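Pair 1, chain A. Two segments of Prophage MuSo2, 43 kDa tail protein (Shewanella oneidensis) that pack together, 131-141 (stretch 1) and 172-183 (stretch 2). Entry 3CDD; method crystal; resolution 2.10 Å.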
# COMPACT_ATOMS: atom_id res chain seq x y z
N GLY A 131 1.22 32.69 -11.32
CA GLY A 131 2.48 33.30 -11.77
C GLY A 131 3.43 32.29 -12.37
O GLY A 131 4.63 32.27 -12.05
N ILE A 132 2.89 31.41 -13.21
CA ILE A 132 3.65 30.37 -13.89
C ILE A 132 3.61 30.68 -15.39
O ILE A 132 2.52 30.84 -15.97
CB ILE A 132 3.06 28.95 -13.58
CG1 ILE A 132 3.42 28.52 -12.15
CG2 ILE A 132 3.55 27.90 -14.58
CD1 ILE A 132 2.53 27.43 -11.58
N LYS A 133 4.79 30.80 -16.00
CA LYS A 133 4.90 31.00 -17.45
C LYS A 133 4.69 29.70 -18.21
O LYS A 133 5.02 28.61 -17.70
CB LYS A 133 6.25 31.61 -17.83
CG LYS A 133 6.40 33.08 -17.52
CD LYS A 133 7.11 33.79 -18.68
CE LYS A 133 7.70 35.12 -18.27
NZ LYS A 133 8.97 34.92 -17.51
N VAL A 134 4.13 29.82 -19.42
CA VAL A 134 3.90 28.69 -20.31
C VAL A 134 4.85 28.78 -21.51
O VAL A 134 4.76 29.72 -22.31
CB VAL A 134 2.42 28.65 -20.83
CG1 VAL A 134 2.22 27.47 -21.80
CG2 VAL A 134 1.42 28.61 -19.68
N ILE A 135 5.75 27.81 -21.62
CA ILE A 135 6.71 27.73 -22.72
C ILE A 135 6.18 26.72 -23.73
O ILE A 135 5.86 25.60 -23.36
CB ILE A 135 8.13 27.28 -22.24
CG1 ILE A 135 8.68 28.18 -21.09
CG2 ILE A 135 9.12 27.12 -23.42
CD1 ILE A 135 8.60 29.68 -21.31
N VAL A 136 6.10 27.12 -25.00
CA VAL A 136 5.64 26.25 -26.08
C VAL A 136 6.77 25.91 -27.06
O VAL A 136 7.35 26.81 -27.70
CB VAL A 136 4.42 26.85 -26.83
CG1 VAL A 136 3.93 25.89 -27.93
CG2 VAL A 136 3.27 27.12 -25.86
N ASN A 137 7.04 24.62 -27.19
CA ASN A 137 8.13 24.08 -28.00
C ASN A 137 7.67 23.10 -29.08
O ASN A 137 8.45 22.26 -29.53
CB ASN A 137 9.13 23.35 -27.10
CG ASN A 137 9.84 24.27 -26.14
OD1 ASN A 137 9.96 25.48 -26.40
ND2 ASN A 137 10.32 23.72 -25.03
N THR A 138 6.41 23.17 -29.47
CA THR A 138 5.85 22.24 -30.44
C THR A 138 4.55 22.80 -30.97
O THR A 138 4.02 23.78 -30.43
CB THR A 138 5.62 20.81 -29.84
OG1 THR A 138 5.50 19.86 -30.90
CG2 THR A 138 4.38 20.78 -28.94
N ASP A 139 4.04 22.20 -32.05
CA ASP A 139 2.79 22.63 -32.64
C ASP A 139 1.64 22.06 -31.80
O ASP A 139 1.52 20.85 -31.63
CB ASP A 139 2.72 22.14 -34.09
CG ASP A 139 1.51 22.64 -34.82
OD1 ASP A 139 0.72 23.44 -34.25
OD2 ASP A 139 1.35 22.23 -35.98
N VAL A 140 0.82 22.96 -31.25
CA VAL A 140 -0.31 22.55 -30.38
C VAL A 140 -1.58 22.26 -31.20
O VAL A 140 -2.61 21.84 -30.65
CB VAL A 140 -0.58 23.56 -29.21
CG1 VAL A 140 0.70 23.84 -28.43
CG2 VAL A 140 -1.21 24.87 -29.71
N GLY A 141 -1.49 22.50 -32.51
CA GLY A 141 -2.57 22.20 -33.44
C GLY A 141 -3.81 23.05 -33.22
O GLY A 141 -3.73 24.18 -32.72
N SER A 172 8.00 20.56 -17.25
CA SER A 172 8.41 21.84 -16.71
C SER A 172 9.89 22.03 -17.02
O SER A 172 10.58 21.08 -17.41
CB SER A 172 8.10 21.93 -15.21
OG SER A 172 8.81 20.95 -14.46
N ASP A 173 10.40 23.25 -16.86
CA ASP A 173 11.83 23.47 -17.08
C ASP A 173 12.50 23.74 -15.75
O ASP A 173 11.83 23.70 -14.72
CB ASP A 173 12.05 24.59 -18.11
CG ASP A 173 11.49 25.94 -17.66
OD1 ASP A 173 11.28 26.14 -16.44
OD2 ASP A 173 11.29 26.81 -18.53
N THR A 174 13.81 24.01 -15.74
CA THR A 174 14.52 24.22 -14.47
C THR A 174 14.03 25.46 -13.71
O THR A 174 14.28 25.60 -12.52
CB THR A 174 16.05 24.30 -14.63
OG1 THR A 174 16.40 25.47 -15.38
CG2 THR A 174 16.60 23.04 -15.30
N PHE A 175 13.33 26.34 -14.42
CA PHE A 175 12.81 27.57 -13.81
C PHE A 175 11.35 27.42 -13.33
O PHE A 175 10.74 28.36 -12.85
CB PHE A 175 13.04 28.77 -14.74
CG PHE A 175 14.50 29.18 -14.83
CD1 PHE A 175 15.34 28.62 -15.79
CD2 PHE A 175 15.03 30.09 -13.92
CE1 PHE A 175 16.70 28.98 -15.86
CE2 PHE A 175 16.38 30.46 -13.99
CZ PHE A 175 17.21 29.90 -14.96
N GLY A 176 10.82 26.20 -13.41
CA GLY A 176 9.48 25.91 -12.92
C GLY A 176 8.39 26.50 -13.80
O GLY A 176 7.27 26.75 -13.33
N ASN A 177 8.74 26.77 -15.06
CA ASN A 177 7.76 27.19 -16.06
C ASN A 177 7.08 25.94 -16.57
O ASN A 177 7.72 24.92 -16.66
CB ASN A 177 8.45 27.85 -17.26
CG ASN A 177 9.19 29.14 -16.89
OD1 ASN A 177 8.68 29.97 -16.13
ND2 ASN A 177 10.37 29.33 -17.48
N LEU A 178 5.80 26.03 -16.94
CA LEU A 178 5.12 24.96 -17.69
C LEU A 178 5.62 24.85 -19.14
O LEU A 178 5.65 25.85 -19.87
CB LEU A 178 3.61 25.17 -17.68
CG LEU A 178 2.78 24.06 -18.34
CD1 LEU A 178 2.83 22.78 -17.50
CD2 LEU A 178 1.36 24.50 -18.56
N VAL A 179 6.02 23.64 -19.54
CA VAL A 179 6.51 23.38 -20.90
C VAL A 179 5.56 22.48 -21.69
O VAL A 179 5.21 21.37 -21.26
CB VAL A 179 7.95 22.77 -20.93
CG1 VAL A 179 8.38 22.51 -22.39
CG2 VAL A 179 8.94 23.66 -20.25
N ILE A 180 5.16 22.98 -22.86
CA ILE A 180 4.40 22.19 -23.82
C ILE A 180 5.29 21.75 -24.97
O ILE A 180 5.81 22.56 -25.76
CB ILE A 180 3.17 22.96 -24.35
CG1 ILE A 180 2.31 23.46 -23.19
CG2 ILE A 180 2.39 22.07 -25.32
CD1 ILE A 180 1.20 24.45 -23.60
N THR A 181 5.47 20.44 -25.07
CA THR A 181 6.41 19.90 -26.04
C THR A 181 6.00 18.53 -26.59
O THR A 181 4.87 18.07 -26.40
CB THR A 181 7.84 19.89 -25.42
OG1 THR A 181 8.80 19.58 -26.43
CG2 THR A 181 7.95 18.89 -24.24
N ARG A 182 6.91 17.91 -27.33
CA ARG A 182 6.76 16.53 -27.79
C ARG A 182 8.09 15.87 -27.54
O ARG A 182 9.07 16.57 -27.30
CB ARG A 182 6.45 16.47 -29.30
CG ARG A 182 4.99 16.72 -29.68
CD ARG A 182 4.82 16.55 -31.20
NE ARG A 182 3.43 16.41 -31.64
CZ ARG A 182 2.62 17.42 -31.93
NH1 ARG A 182 3.04 18.67 -31.84
NH2 ARG A 182 1.37 17.17 -32.32
N ALA A 183 8.15 14.54 -27.62
CA ALA A 183 9.42 13.83 -27.54
C ALA A 183 10.45 14.48 -28.46
O ALA A 183 10.20 14.64 -29.66
CB ALA A 183 9.24 12.38 -27.92
O HOH W 1 7.00 29.95 -14.01
O HOH W 2 -0.43 19.38 -32.44

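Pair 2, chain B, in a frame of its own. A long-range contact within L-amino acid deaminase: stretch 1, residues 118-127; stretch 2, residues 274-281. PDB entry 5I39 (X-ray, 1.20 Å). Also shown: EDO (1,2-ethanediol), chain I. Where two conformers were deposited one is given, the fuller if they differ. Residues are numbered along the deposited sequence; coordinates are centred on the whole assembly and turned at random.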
# COMPACT_ATOMS: atom_id res chain seq x y z
N THR B 118 2.68 -12.12 9.18
CA THR B 118 3.47 -11.42 10.19
C THR B 118 4.85 -12.06 10.14
O THR B 118 5.02 -13.23 10.50
CB THR B 118 2.81 -11.50 11.56
OG1 THR B 118 1.56 -10.79 11.51
CG2 THR B 118 3.67 -10.84 12.62
N GLN B 119 5.81 -11.28 9.67
CA GLN B 119 7.10 -11.78 9.20
C GLN B 119 8.30 -11.35 10.03
O GLN B 119 9.20 -12.16 10.27
CB GLN B 119 7.28 -11.30 7.76
CG GLN B 119 8.63 -11.61 7.15
CD GLN B 119 8.65 -11.21 5.70
OE1 GLN B 119 8.54 -10.02 5.38
NE2 GLN B 119 8.78 -12.18 4.80
N GLY B 120 8.36 -10.08 10.40
CA GLY B 120 9.52 -9.54 11.08
C GLY B 120 10.53 -8.94 10.11
O GLY B 120 10.76 -9.48 9.02
N ARG B 121 11.13 -7.83 10.52
CA ARG B 121 12.01 -7.04 9.67
C ARG B 121 13.21 -6.56 10.47
O ARG B 121 13.05 -5.93 11.51
CB ARG B 121 11.27 -5.83 9.10
CG ARG B 121 12.10 -4.89 8.25
CD ARG B 121 11.21 -3.78 7.73
NE ARG B 121 11.88 -2.88 6.80
CZ ARG B 121 12.67 -1.85 7.13
NH1 ARG B 121 13.20 -1.11 6.18
NH2 ARG B 121 12.93 -1.56 8.41
N VAL B 122 14.40 -6.85 9.94
CA VAL B 122 15.64 -6.38 10.57
C VAL B 122 16.28 -5.34 9.67
O VAL B 122 16.52 -5.57 8.48
CB VAL B 122 16.64 -7.51 10.94
CG1 VAL B 122 16.09 -8.35 12.09
CG2 VAL B 122 17.01 -8.39 9.75
N GLU B 123 16.53 -4.17 10.25
CA GLU B 123 17.21 -3.09 9.54
C GLU B 123 18.47 -2.71 10.32
O GLU B 123 18.39 -2.17 11.42
CB GLU B 123 16.33 -1.86 9.33
CG GLU B 123 17.07 -0.77 8.56
CD GLU B 123 16.22 0.42 8.15
OE1 GLU B 123 14.98 0.35 8.19
OE2 GLU B 123 16.83 1.43 7.74
N VAL B 124 19.63 -3.00 9.74
CA VAL B 124 20.90 -2.58 10.32
C VAL B 124 21.07 -1.08 10.04
O VAL B 124 20.93 -0.65 8.89
CB VAL B 124 22.06 -3.40 9.73
CG1 VAL B 124 23.41 -2.83 10.17
CG2 VAL B 124 21.94 -4.86 10.15
N PRO B 125 21.36 -0.27 11.08
CA PRO B 125 21.52 1.17 10.85
C PRO B 125 22.74 1.50 9.99
O PRO B 125 23.69 0.72 9.93
CB PRO B 125 21.70 1.73 12.27
CG PRO B 125 22.26 0.60 13.05
CD PRO B 125 21.59 -0.62 12.49
N LEU B 126 22.69 2.65 9.32
CA LEU B 126 23.77 3.07 8.41
C LEU B 126 25.08 3.40 9.12
O LEU B 126 26.16 3.10 8.61
CB LEU B 126 23.33 4.31 7.62
CG LEU B 126 22.32 4.11 6.49
CD1 LEU B 126 21.84 5.46 5.99
CD2 LEU B 126 22.92 3.31 5.34
N ASP B 127 24.96 4.03 10.28
CA ASP B 127 26.11 4.53 11.04
C ASP B 127 25.68 4.79 12.48
O ASP B 127 24.53 4.53 12.84
CB ASP B 127 26.71 5.78 10.36
CG ASP B 127 25.68 6.87 10.07
OD1 ASP B 127 24.65 6.96 10.77
OD2 ASP B 127 25.92 7.66 9.13
N GLY B 274 15.01 -16.23 5.10
CA GLY B 274 13.64 -15.82 5.38
C GLY B 274 13.56 -14.37 5.79
O GLY B 274 14.57 -13.66 5.86
N GLY B 275 12.34 -13.92 6.05
CA GLY B 275 12.10 -12.62 6.64
C GLY B 275 12.27 -11.45 5.69
O GLY B 275 12.29 -11.60 4.46
N ASN B 276 12.40 -10.28 6.30
CA ASN B 276 12.53 -8.99 5.64
C ASN B 276 13.82 -8.38 6.19
O ASN B 276 13.97 -8.25 7.41
CB ASN B 276 11.30 -8.14 5.96
CG ASN B 276 11.32 -6.76 5.31
OD1 ASN B 276 12.36 -6.28 4.87
ND2 ASN B 276 10.16 -6.12 5.28
N VAL B 277 14.74 -8.05 5.29
CA VAL B 277 16.08 -7.60 5.67
C VAL B 277 16.40 -6.30 4.93
O VAL B 277 16.10 -6.17 3.74
CB VAL B 277 17.12 -8.69 5.33
CG1 VAL B 277 18.55 -8.18 5.47
CG2 VAL B 277 16.91 -9.90 6.23
N ALA B 278 17.02 -5.37 5.65
CA ALA B 278 17.46 -4.08 5.10
C ALA B 278 18.84 -3.78 5.68
O ALA B 278 18.99 -3.65 6.90
CB ALA B 278 16.48 -2.98 5.47
N LEU B 279 19.84 -3.68 4.80
CA LEU B 279 21.23 -3.52 5.22
C LEU B 279 21.90 -2.35 4.53
O LEU B 279 21.52 -2.00 3.40
CB LEU B 279 22.04 -4.78 4.91
CG LEU B 279 21.50 -6.09 5.46
CD1 LEU B 279 22.21 -7.29 4.85
CD2 LEU B 279 21.62 -6.12 6.98
N PRO B 280 22.94 -1.77 5.16
CA PRO B 280 23.84 -0.84 4.47
C PRO B 280 24.36 -1.42 3.16
O PRO B 280 24.48 -2.64 3.04
CB PRO B 280 24.98 -0.66 5.47
CG PRO B 280 24.35 -0.87 6.80
CD PRO B 280 23.33 -1.94 6.58
N GLY B 281 24.66 -0.55 2.21
CA GLY B 281 25.02 -0.96 0.86
C GLY B 281 23.81 -1.23 -0.03
O GLY B 281 23.96 -1.82 -1.10
C1 EDO I . 20.50 0.89 6.00
O1 EDO I . 20.19 1.43 7.29
C2 EDO I . 19.41 -0.08 5.60
O2 EDO I . 18.14 0.58 5.50
O HOH W 3 8.01 -7.64 6.66
O HOH W 4 9.56 -14.91 5.84

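Both pairs are two parallel strands in side-by-side register, and 14 central residues superpose with an RMSD of 1.0 Å. The rule of the backbone is the same in each: one residue of the first strand, Ile135(A) or its match Val122(B), reaches across with both its N and its O. In pair 1, Ile135(A) N donates to Leu178(A) O (2.6 Å) and Ile135(A) O accepts from Ile180(A) N (2.8 Å). In pair 2, Val122(B) N donates to Asn276(B) O (2.9 Å) and Val122(B) O accepts from Ala278(B) N (2.9 Å). The ladder continues at both ends, through Asn137(A) N to Ile180(A) O (2.8 Å) and Val124(B) N to Ala278(B) O (3.0 Å) at one, and at the other through Leu178(A) N to Lys133(A) O (2.8 Å), where the matching bond from Asn276(B) N to Gly120(B) O is weak at 3.3 Å.

One face is alike in character. Ile135(A) beside Val179(A) matches Val122(B) beside Val277(B): beta-branched pairs in apolar contact, Ile135(A) CB lying 4.2 Å from Val179(A) CG2 and Val122(B) CG2 3.8 Å from Val277(B) CG2.

The other face is solved in two ways. Pair 1 fills it with hydrocarbon: Val134(A) CG1 and Val136(A) CG2 lie 3.7 and 4.1 Å from Ile180(A) CD1, so one long isoleucine serves two short valines. Pair 2 inverts the sizes. Ala278(B) stands at the position of Ile180(A), while Arg121(B) and Glu123(B) stand at those of Val134(A) and Val136(A) and join in a salt bridge, Arg121(B) NH2 to Glu123(B) OE1 at 2.8 Å. The guanidinium lays one face over Ala278(B) CB, which is 3.8 Å from Arg121(B) NH1; the small residue is thus covered by a charged pair assembled within the neighbouring strand.

The entrance to the ladder also differs. Ile132(A) packs CG2 against Leu178(A) CB at 4.1 Å, whereas its match Gln119(B) works through water: water 3 links Gln119(B) OE1 (2.8 Å) to Asn276(B) ND2 (3.0 Å).

At the exit, Arg182(A) and Pro280(B) share a position but not a strategy. Arg182(A) NH1 donates to Thr138(A) OG1 (2.9 Å) and Asp139(A) O (2.7 Å), tying the departing loop down with polar bonds. Pro280(B) instead offers its ring, with CD 3.7 Å from Val124(B) CG1. Nearby, a 1,2-ethanediol, probably from the crystallisation liquor, donates from O1 to Val124(B) O (2.7 Å). The backbone ladder fixes where side chains stand; the same places accept either greasy interlock or a buttressed salt bridge.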